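Local structure of leucine aminopeptidase 2 (Saccharomyces cerevisiae, 2XPZ) at residues Leu37-Glu42 / Ile209-Leu214; Leu127-Ser132 / Pro140-Gln145. The protein removes N-terminal residues from peptides as a zinc aminopeptidase of the M1 family, preferring di- and tripeptides, and has low epoxide hydrolase activity in vitro. All coordinates share one frame; numbering follows the deposited sequence.

Interaction 1: residues Leu37-Glu42 / Ile209-Leu214; sequences LSVSFE and IASGDL
Phe-41 meets Ser-211 with the rim of its ring: CZ lies 3.2 Å from Ser-211 OG, which sits near the ring plane, at the edge. The serine's own carbonyl oxygen, Ser-211 O, also stands close, 3.6 Å from Phe-41 CZ. Phe-41 CG is anti to its own carbonyl carbon (chi1 -76°), and the ring runs out from the loop to meet the serine, with one face, offset to its rim, against Val-39 CG1. The hydroxyl is not left to the aromatic edge: Ser-211 OG is hydrogen-bonded to Ser-173 OG and to Pro-176 O. At the other end one apolar touch closes the contact, Leu-37 CD1 to Ile-209 CD1 at 3.7 Å, the two side chains crossing at a slant. No hydrogen bond joins the segments, and the nearest CA atoms, those of Val-39 and Ser-211, are 8.0 Å apart. This is therefore side-chain packing between two sheets of the N-terminal region, strand 28-40 belonging to the large mixed sheet and strand 209-211 to a four-stranded antiparallel one. Between the two ends the fit is looser, with Val-39 CG1 4.4 Å from Ser-211 OG. Ser-38 and Ser-40 project from the other side of strand 28-40, partly exposed; there Ser-38 OG bonds to Glu-172, while the exposed, poorly ordered Glu-42 follows in the loop.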
ATOM      1  N   LEU A  37      12.864   3.292 -22.328  1.00 23.53           N
ATOM      2  CA  LEU A  37      12.336   1.935 -22.261  1.00 20.31           C
ATOM      3  C   LEU A  37      11.355   1.620 -23.390  1.00 22.97           C
ATOM      4  O   LEU A  37      10.666   2.497 -23.906  1.00 22.62           O
ATOM      5  CB  LEU A  37      11.647   1.724 -20.913  1.00 22.86           C
ATOM      6  CG  LEU A  37      12.437   2.143 -19.681  1.00 20.68           C
ATOM      7  CD1 LEU A  37      11.484   2.371 -18.526  1.00 20.84           C
ATOM      8  CD2 LEU A  37      13.477   1.089 -19.347  1.00 15.57           C
ATOM      9  N   SER A  38      11.291   0.348 -23.751  1.00 22.06           N
ATOM     10  CA  SER A  38      10.401  -0.117 -24.799  1.00 29.91           C
ATOM     11  C   SER A  38       9.630  -1.333 -24.268  1.00 35.31           C
ATOM     12  O   SER A  38      10.233  -2.348 -23.890  1.00 36.56           O
ATOM     13  CB  SER A  38      11.207  -0.493 -26.052  1.00 25.93           C
ATOM     14  OG  SER A  38      10.393  -0.583 -27.211  1.00 28.71           O
ATOM     15  N   VAL A  39       8.302  -1.218 -24.234  1.00 29.03           N
ATOM     16  CA  VAL A  39       7.428  -2.280 -23.753  1.00 34.06           C
ATOM     17  C   VAL A  39       7.077  -3.268 -24.872  1.00 36.79           C
ATOM     18  O   VAL A  39       6.468  -2.906 -25.884  1.00 32.70           O
ATOM     19  CB  VAL A  39       6.130  -1.694 -23.120  1.00 25.37           C
ATOM     20  CG1 VAL A  39       5.137  -2.790 -22.784  1.00 13.98           C
ATOM     21  CG2 VAL A  39       6.469  -0.920 -21.868  1.00 27.45           C
ATOM     22  N   SER A  40       7.485  -4.516 -24.685  1.00 36.20           N
ATOM     23  CA  SER A  40       7.097  -5.578 -25.589  1.00 36.43           C
ATOM     24  C   SER A  40       6.142  -6.506 -24.845  1.00 41.29           C
ATOM     25  O   SER A  40       6.550  -7.226 -23.936  1.00 44.75           O
ATOM     26  CB  SER A  40       8.322  -6.354 -26.038  1.00 36.83           C
ATOM     27  OG  SER A  40       7.961  -7.372 -26.950  1.00 44.85           O
ATOM     28  N   PHE A  41       4.868  -6.462 -25.219  1.00 35.89           N
ATOM     29  CA  PHE A  41       3.831  -7.248 -24.567  1.00 32.50           C
ATOM     30  C   PHE A  41       3.958  -8.696 -24.973  1.00 40.39           C
ATOM     31  O   PHE A  41       3.489  -9.611 -24.281  1.00 42.71           O
ATOM     32  CB  PHE A  41       2.468  -6.746 -24.999  1.00 20.49           C
ATOM     33  CG  PHE A  41       2.079  -5.486 -24.342  1.00 24.41           C
ATOM     34  CD1 PHE A  41       1.669  -5.494 -23.024  1.00 18.71           C
ATOM     35  CD2 PHE A  41       2.172  -4.286 -25.017  1.00 24.21           C
ATOM     36  CE1 PHE A  41       1.330  -4.339 -22.400  1.00 24.39           C
ATOM     37  CE2 PHE A  41       1.832  -3.129 -24.401  1.00 31.32           C
ATOM     38  CZ  PHE A  41       1.408  -3.150 -23.087  1.00 35.34           C
ATOM     39  N   GLU A  42       4.618  -8.888 -26.102  1.00 38.99           N
ATOM     40  CA  GLU A  42       4.796 -10.188 -26.714  1.00 43.77           C
ATOM     41  C   GLU A  42       5.950 -11.013 -26.126  1.00 45.93           C
ATOM     42  O   GLU A  42       5.865 -12.243 -26.057  1.00 49.32           O
ATOM     43  CB  GLU A  42       5.014  -9.941 -28.192  1.00 55.63           C
ATOM     44  CG  GLU A  42       5.655 -11.025 -28.991  1.00 68.89           C
ATOM     45  CD  GLU A  42       6.021 -10.512 -30.374  1.00 81.58           C
ATOM     46  OE1 GLU A  42       6.025  -9.284 -30.565  1.00 84.68           O
ATOM     47  OE2 GLU A  42       6.295 -11.317 -31.282  1.00 88.18           O
ATOM     48  N   ILE A 209       5.367   2.179 -13.615  1.00 18.72           N
ATOM     49  CA  ILE A 209       4.984   2.181 -15.012  1.00 17.27           C
ATOM     50  C   ILE A 209       3.753   1.283 -15.181  1.00 21.04           C
ATOM     51  O   ILE A 209       3.626   0.256 -14.526  1.00 21.28           O
ATOM     52  CB  ILE A 209       6.161   1.707 -15.912  1.00 20.31           C
ATOM     53  CG1 ILE A 209       7.482   2.322 -15.424  1.00 22.74           C
ATOM     54  CG2 ILE A 209       5.897   2.053 -17.382  1.00 18.18           C
ATOM     55  CD1 ILE A 209       8.728   1.760 -16.061  1.00 20.33           C
ATOM     56  N   ALA A 210       2.824   1.701 -16.031  1.00 21.39           N
ATOM     57  CA  ALA A 210       1.724   0.843 -16.442  1.00 17.94           C
ATOM     58  C   ALA A 210       1.430   1.106 -17.907  1.00 21.39           C
ATOM     59  O   ALA A 210       1.453   2.246 -18.361  1.00 20.72           O
ATOM     60  CB  ALA A 210       0.473   1.078 -15.583  1.00 13.01           C
ATOM     61  N   SER A 211       1.161   0.040 -18.642  1.00 22.62           N
ATOM     62  CA  SER A 211       0.817   0.146 -20.043  1.00 19.66           C
ATOM     63  C   SER A 211      -0.288  -0.841 -20.360  1.00 24.69           C
ATOM     64  O   SER A 211      -0.199  -2.018 -20.018  1.00 18.57           O
ATOM     65  CB  SER A 211       2.025  -0.160 -20.907  1.00 21.38           C
ATOM     66  OG  SER A 211       1.667  -0.103 -22.273  1.00 27.15           O
ATOM     67  N   GLY A 212      -1.334  -0.351 -21.014  1.00 26.55           N
ATOM     68  CA  GLY A 212      -2.470  -1.174 -21.384  1.00 27.08           C
ATOM     69  C   GLY A 212      -3.483  -0.345 -22.147  1.00 23.01           C
ATOM     70  O   GLY A 212      -3.172   0.720 -22.653  1.00 23.29           O
ATOM     71  N   ASP A 213      -4.705  -0.831 -22.245  1.00 28.71           N
ATOM     72  CA  ASP A 213      -5.736  -0.069 -22.931  1.00 30.49           C
ATOM     73  C   ASP A 213      -6.314   0.962 -21.958  1.00 37.00           C
ATOM     74  O   ASP A 213      -7.263   0.682 -21.230  1.00 42.30           O
ATOM     75  CB  ASP A 213      -6.807  -1.011 -23.488  1.00 18.79           C
ATOM     76  CG  ASP A 213      -7.928  -0.282 -24.155  1.00 23.52           C
ATOM     77  OD1 ASP A 213      -7.757   0.912 -24.451  1.00 24.65           O
ATOM     78  OD2 ASP A 213      -8.987  -0.903 -24.382  1.00 39.77           O
ATOM     79  N   LEU A 214      -5.716   2.146 -21.926  1.00 31.03           N
ATOM     80  CA  LEU A 214      -6.134   3.165 -20.977  1.00 24.55           C
ATOM     81  C   LEU A 214      -6.649   4.423 -21.669  1.00 33.07           C
ATOM     82  O   LEU A 214      -6.098   4.871 -22.674  1.00 45.32           O
ATOM     83  CB  LEU A 214      -4.978   3.519 -20.031  1.00 16.44           C
ATOM     84  CG  LEU A 214      -4.374   2.368 -19.220  1.00 13.49           C
ATOM     85  CD1 LEU A 214      -2.970   2.677 -18.764  1.00 10.95           C
ATOM     86  CD2 LEU A 214      -5.240   2.016 -18.035  1.00 14.24           C
TER

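Interaction 2: residues Leu127-Ser132 / Pro140-Gln145; sequences LQWLNS and PYVFSQ
Gln-128 N donates to Phe-143 O at 2.9 Å, an almost straight bond (169° at the hydrogen). The return bond, Phe-143 N to Gln-128 O, is weak at 3.3 Å; Leu-130 and Tyr-141 form the second hydrogen-bonded pair of this antiparallel beta hairpin. Trp-129 and Val-142 face each other in the non-hydrogen-bonded pair between them. With CG anti to the carbonyl carbon (chi1 -61°), the indole leans over its neighbour, and Val-142 CG2 makes a CH-pi contact with the six-membered ring, 3.6 Å from its centroid and 7° off the normal. An alanine in place of Trp-129 would lose this aromatic lid and is likely to leave Val-142 CG2 without its cover on that side. On the other face of the sheet Gln-128 CB lies over the Phe-143 ring, 3.8 Å from the centroid, whereas Leu-130 CD1 meets that ring at its edge, 4.2 Å from CE2. The bent glutamine chain carries its amide past the ring: OE1 accepts from His-619 NE2, and NE2 reaches weakly to a water that donates to Gln-145 O at 2.6 Å. Gln-145 belongs to the substrate-binding site, and Gln-128 touches Tyr-273 of the same site. Strand 127-130 is outermost in its four-stranded sheet, while strand 141-144 lies inside, flanked on its far side by strand 209-211.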
ATOM      1  N   LEU A 127       7.938  -6.580 -12.893  1.00 29.65           N
ATOM      2  CA  LEU A 127       6.838  -6.337 -13.816  1.00 26.23           C
ATOM      3  C   LEU A 127       5.794  -7.447 -13.753  1.00 34.23           C
ATOM      4  O   LEU A 127       6.128  -8.628 -13.779  1.00 45.44           O
ATOM      5  CB  LEU A 127       7.365  -6.165 -15.247  1.00 21.61           C
ATOM      6  CG  LEU A 127       8.318  -5.002 -15.545  1.00 21.46           C
ATOM      7  CD1 LEU A 127       8.968  -5.193 -16.897  1.00 20.93           C
ATOM      8  CD2 LEU A 127       7.603  -3.658 -15.495  1.00 22.65           C
ATOM      9  N   GLN A 128       4.527  -7.052 -13.651  1.00 32.37           N
ATOM     10  CA  GLN A 128       3.410  -7.991 -13.630  1.00 29.41           C
ATOM     11  C   GLN A 128       2.722  -7.981 -14.981  1.00 25.02           C
ATOM     12  O   GLN A 128       2.244  -6.946 -15.431  1.00 22.37           O
ATOM     13  CB  GLN A 128       2.386  -7.603 -12.561  1.00 30.08           C
ATOM     14  CG  GLN A 128       2.922  -7.531 -11.167  1.00 25.74           C
ATOM     15  CD  GLN A 128       3.595  -8.806 -10.781  1.00 34.02           C
ATOM     16  OE1 GLN A 128       3.263  -9.876 -11.294  1.00 40.04           O
ATOM     17  NE2 GLN A 128       4.558  -8.712  -9.879  1.00 38.42           N
ATOM     18  N   TRP A 129       2.666  -9.134 -15.633  1.00 29.84           N
ATOM     19  CA  TRP A 129       2.059  -9.195 -16.949  1.00 27.64           C
ATOM     20  C   TRP A 129       0.728  -9.910 -16.866  1.00 29.74           C
ATOM     21  O   TRP A 129       0.588 -10.942 -16.210  1.00 26.59           O
ATOM     22  CB  TRP A 129       2.983  -9.873 -17.962  1.00 26.75           C
ATOM     23  CG  TRP A 129       4.272  -9.147 -18.135  1.00 23.03           C
ATOM     24  CD1 TRP A 129       5.388  -9.273 -17.367  1.00 26.75           C
ATOM     25  CD2 TRP A 129       4.580  -8.168 -19.135  1.00 22.60           C
ATOM     26  NE1 TRP A 129       6.371  -8.432 -17.821  1.00 23.69           N
ATOM     27  CE2 TRP A 129       5.902  -7.745 -18.907  1.00 18.17           C
ATOM     28  CE3 TRP A 129       3.868  -7.614 -20.201  1.00 26.92           C
ATOM     29  CZ2 TRP A 129       6.525  -6.789 -19.709  1.00 15.87           C
ATOM     30  CZ3 TRP A 129       4.496  -6.664 -20.996  1.00 24.69           C
ATOM     31  CH2 TRP A 129       5.807  -6.264 -20.745  1.00 18.46           C
ATOM     32  N   LEU A 130      -0.259  -9.328 -17.526  1.00 31.82           N
ATOM     33  CA  LEU A 130      -1.572  -9.934 -17.642  1.00 27.18           C
ATOM     34  C   LEU A 130      -1.856 -10.112 -19.117  1.00 25.44           C
ATOM     35  O   LEU A 130      -1.613  -9.204 -19.899  1.00 23.92           O
ATOM     36  CB  LEU A 130      -2.615  -9.030 -16.970  1.00 27.74           C
ATOM     37  CG  LEU A 130      -2.280  -8.786 -15.489  1.00 30.92           C
ATOM     38  CD1 LEU A 130      -3.286  -7.872 -14.857  1.00 32.91           C
ATOM     39  CD2 LEU A 130      -2.210 -10.114 -14.752  1.00 32.01           C
ATOM     40  N   ASN A 131      -2.331 -11.287 -19.509  1.00 28.22           N
ATOM     41  CA  ASN A 131      -2.722 -11.490 -20.902  1.00 36.29           C
ATOM     42  C   ASN A 131      -4.119 -10.905 -21.167  1.00 37.31           C
ATOM     43  O   ASN A 131      -4.650 -10.151 -20.352  1.00 34.40           O
ATOM     44  CB  ASN A 131      -2.620 -12.965 -21.306  1.00 35.66           C
ATOM     45  CG  ASN A 131      -3.514 -13.846 -20.485  1.00 32.45           C
ATOM     46  OD1 ASN A 131      -4.631 -13.461 -20.186  1.00 25.10           O
ATOM     47  ND2 ASN A 131      -3.018 -15.020 -20.079  1.00 36.64           N
ATOM     48  N   SER A 132      -4.714 -11.244 -22.297  1.00 42.87           N
ATOM     49  CA  SER A 132      -5.958 -10.615 -22.732  1.00 44.26           C
ATOM     50  C   SER A 132      -7.216 -11.253 -22.092  1.00 44.47           C
ATOM     51  O   SER A 132      -8.320 -10.682 -22.131  1.00 44.60           O
ATOM     52  CB  SER A 132      -6.033 -10.718 -24.253  1.00 48.77           C
ATOM     53  OG  SER A 132      -7.149 -10.041 -24.757  1.00 57.43           O
ATOM     54  N   PRO A 140      -3.780  -6.675 -23.624  1.00 30.49           N
ATOM     55  CA  PRO A 140      -2.729  -6.944 -22.636  1.00 27.88           C
ATOM     56  C   PRO A 140      -2.577  -5.765 -21.675  1.00 28.86           C
ATOM     57  O   PRO A 140      -2.965  -4.649 -22.011  1.00 26.91           O
ATOM     58  CB  PRO A 140      -1.469  -7.091 -23.496  1.00 21.76           C
ATOM     59  CG  PRO A 140      -1.955  -7.513 -24.805  1.00 27.73           C
ATOM     60  CD  PRO A 140      -3.284  -6.832 -25.000  1.00 31.98           C
ATOM     61  N   TYR A 141      -2.033  -6.015 -20.489  1.00 27.27           N
ATOM     62  CA  TYR A 141      -1.778  -4.962 -19.515  1.00 20.50           C
ATOM     63  C   TYR A 141      -0.458  -5.269 -18.861  1.00 23.44           C
ATOM     64  O   TYR A 141      -0.080  -6.427 -18.737  1.00 25.22           O
ATOM     65  CB  TYR A 141      -2.870  -4.949 -18.456  1.00 16.28           C
ATOM     66  CG  TYR A 141      -2.907  -3.730 -17.556  1.00 17.50           C
ATOM     67  CD1 TYR A 141      -2.412  -3.783 -16.258  1.00 15.71           C
ATOM     68  CD2 TYR A 141      -3.484  -2.551 -17.983  1.00 10.88           C
ATOM     69  CE1 TYR A 141      -2.474  -2.690 -15.426  1.00  8.78           C
ATOM     70  CE2 TYR A 141      -3.544  -1.451 -17.156  1.00 14.35           C
ATOM     71  CZ  TYR A 141      -3.038  -1.529 -15.883  1.00 11.40           C
ATOM     72  OH  TYR A 141      -3.095  -0.438 -15.055  1.00 19.55           O
ATOM     73  N   VAL A 142       0.262  -4.234 -18.467  1.00 28.47           N
ATOM     74  CA  VAL A 142       1.434  -4.431 -17.632  1.00 28.39           C
ATOM     75  C   VAL A 142       1.549  -3.291 -16.641  1.00 28.72           C
ATOM     76  O   VAL A 142       1.301  -2.137 -16.982  1.00 32.23           O
ATOM     77  CB  VAL A 142       2.747  -4.556 -18.440  1.00 25.62           C
ATOM     78  CG1 VAL A 142       3.065  -3.259 -19.187  1.00 26.78           C
ATOM     79  CG2 VAL A 142       3.891  -4.947 -17.514  1.00 10.88           C
ATOM     80  N   PHE A 143       1.895  -3.630 -15.404  1.00 20.25           N
ATOM     81  CA  PHE A 143       2.174  -2.640 -14.376  1.00 10.32           C
ATOM     82  C   PHE A 143       3.369  -3.112 -13.567  1.00 15.12           C
ATOM     83  O   PHE A 143       3.624  -4.306 -13.477  1.00 15.75           O
ATOM     84  CB  PHE A 143       0.940  -2.375 -13.489  1.00 10.35           C
ATOM     85  CG  PHE A 143       0.485  -3.561 -12.675  1.00 14.16           C
ATOM     86  CD1 PHE A 143       0.894  -3.711 -11.358  1.00 23.29           C
ATOM     87  CD2 PHE A 143      -0.379  -4.501 -13.208  1.00 16.56           C
ATOM     88  CE1 PHE A 143       0.479  -4.788 -10.599  1.00 24.78           C
ATOM     89  CE2 PHE A 143      -0.798  -5.582 -12.451  1.00 19.82           C
ATOM     90  CZ  PHE A 143      -0.365  -5.728 -11.147  1.00 24.30           C
ATOM     91  N   SER A 144       4.128  -2.170 -13.019  1.00 19.53           N
ATOM     92  CA  SER A 144       5.233  -2.502 -12.125  1.00 19.43           C
ATOM     93  C   SER A 144       4.828  -2.400 -10.651  1.00 32.29           C
ATOM     94  O   SER A 144       4.027  -1.540 -10.268  1.00 34.05           O
ATOM     95  CB  SER A 144       6.443  -1.601 -12.402  1.00 17.51           C
ATOM     96  OG  SER A 144       6.199  -0.284 -11.937  1.00 17.40           O
ATOM     97  N   GLN A 145       5.396  -3.285  -9.838  1.00 35.94           N
ATOM     98  CA  GLN A 145       5.311  -3.204  -8.384  1.00 27.73           C
ATOM     99  C   GLN A 145       6.734  -3.279  -7.809  1.00 28.28           C
ATOM    100  O   GLN A 145       7.310  -4.361  -7.670  1.00 27.98           O
ATOM    101  CB  GLN A 145       4.468  -4.369  -7.843  1.00 26.66           C
ATOM    102  CG  GLN A 145       4.524  -4.547  -6.343  1.00 40.93           C
ATOM    103  CD  GLN A 145       3.797  -3.456  -5.623  1.00 57.20           C
ATOM    104  OE1 GLN A 145       4.416  -2.539  -5.087  1.00 57.24           O
ATOM    105  NE2 GLN A 145       2.467  -3.524  -5.627  1.00 66.06           N
TER
HETATM  106  O   HOH W   1       6.838  -6.780  -8.421  1.00 50.18           O

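In the fold
The centres of the two interactions are about 8 Å apart, and strands 141-144 and 209-211, neighbours in the antiparallel four-stranded sheet, connect them directly. The probable hydrogen bonds Ser-211 N to Val-142 O, 2.7 Å, and Ser-144 N to Ile-209 O, 2.9 Å, are the evidence. Along the chain interaction 2, a local hairpin, is nested inside the long loop closed by interaction 1. Segment 37-42 also packs against the hairpin, through Ser-40 on Trp-129 and Phe-41 on Pro-140. Interaction 1 thus joins the small sheet to the large mixed one, while interaction 2 builds the small sheet's outer edge and leads into the substrate-binding residues Gln-145, Leu-146 and Glu-147.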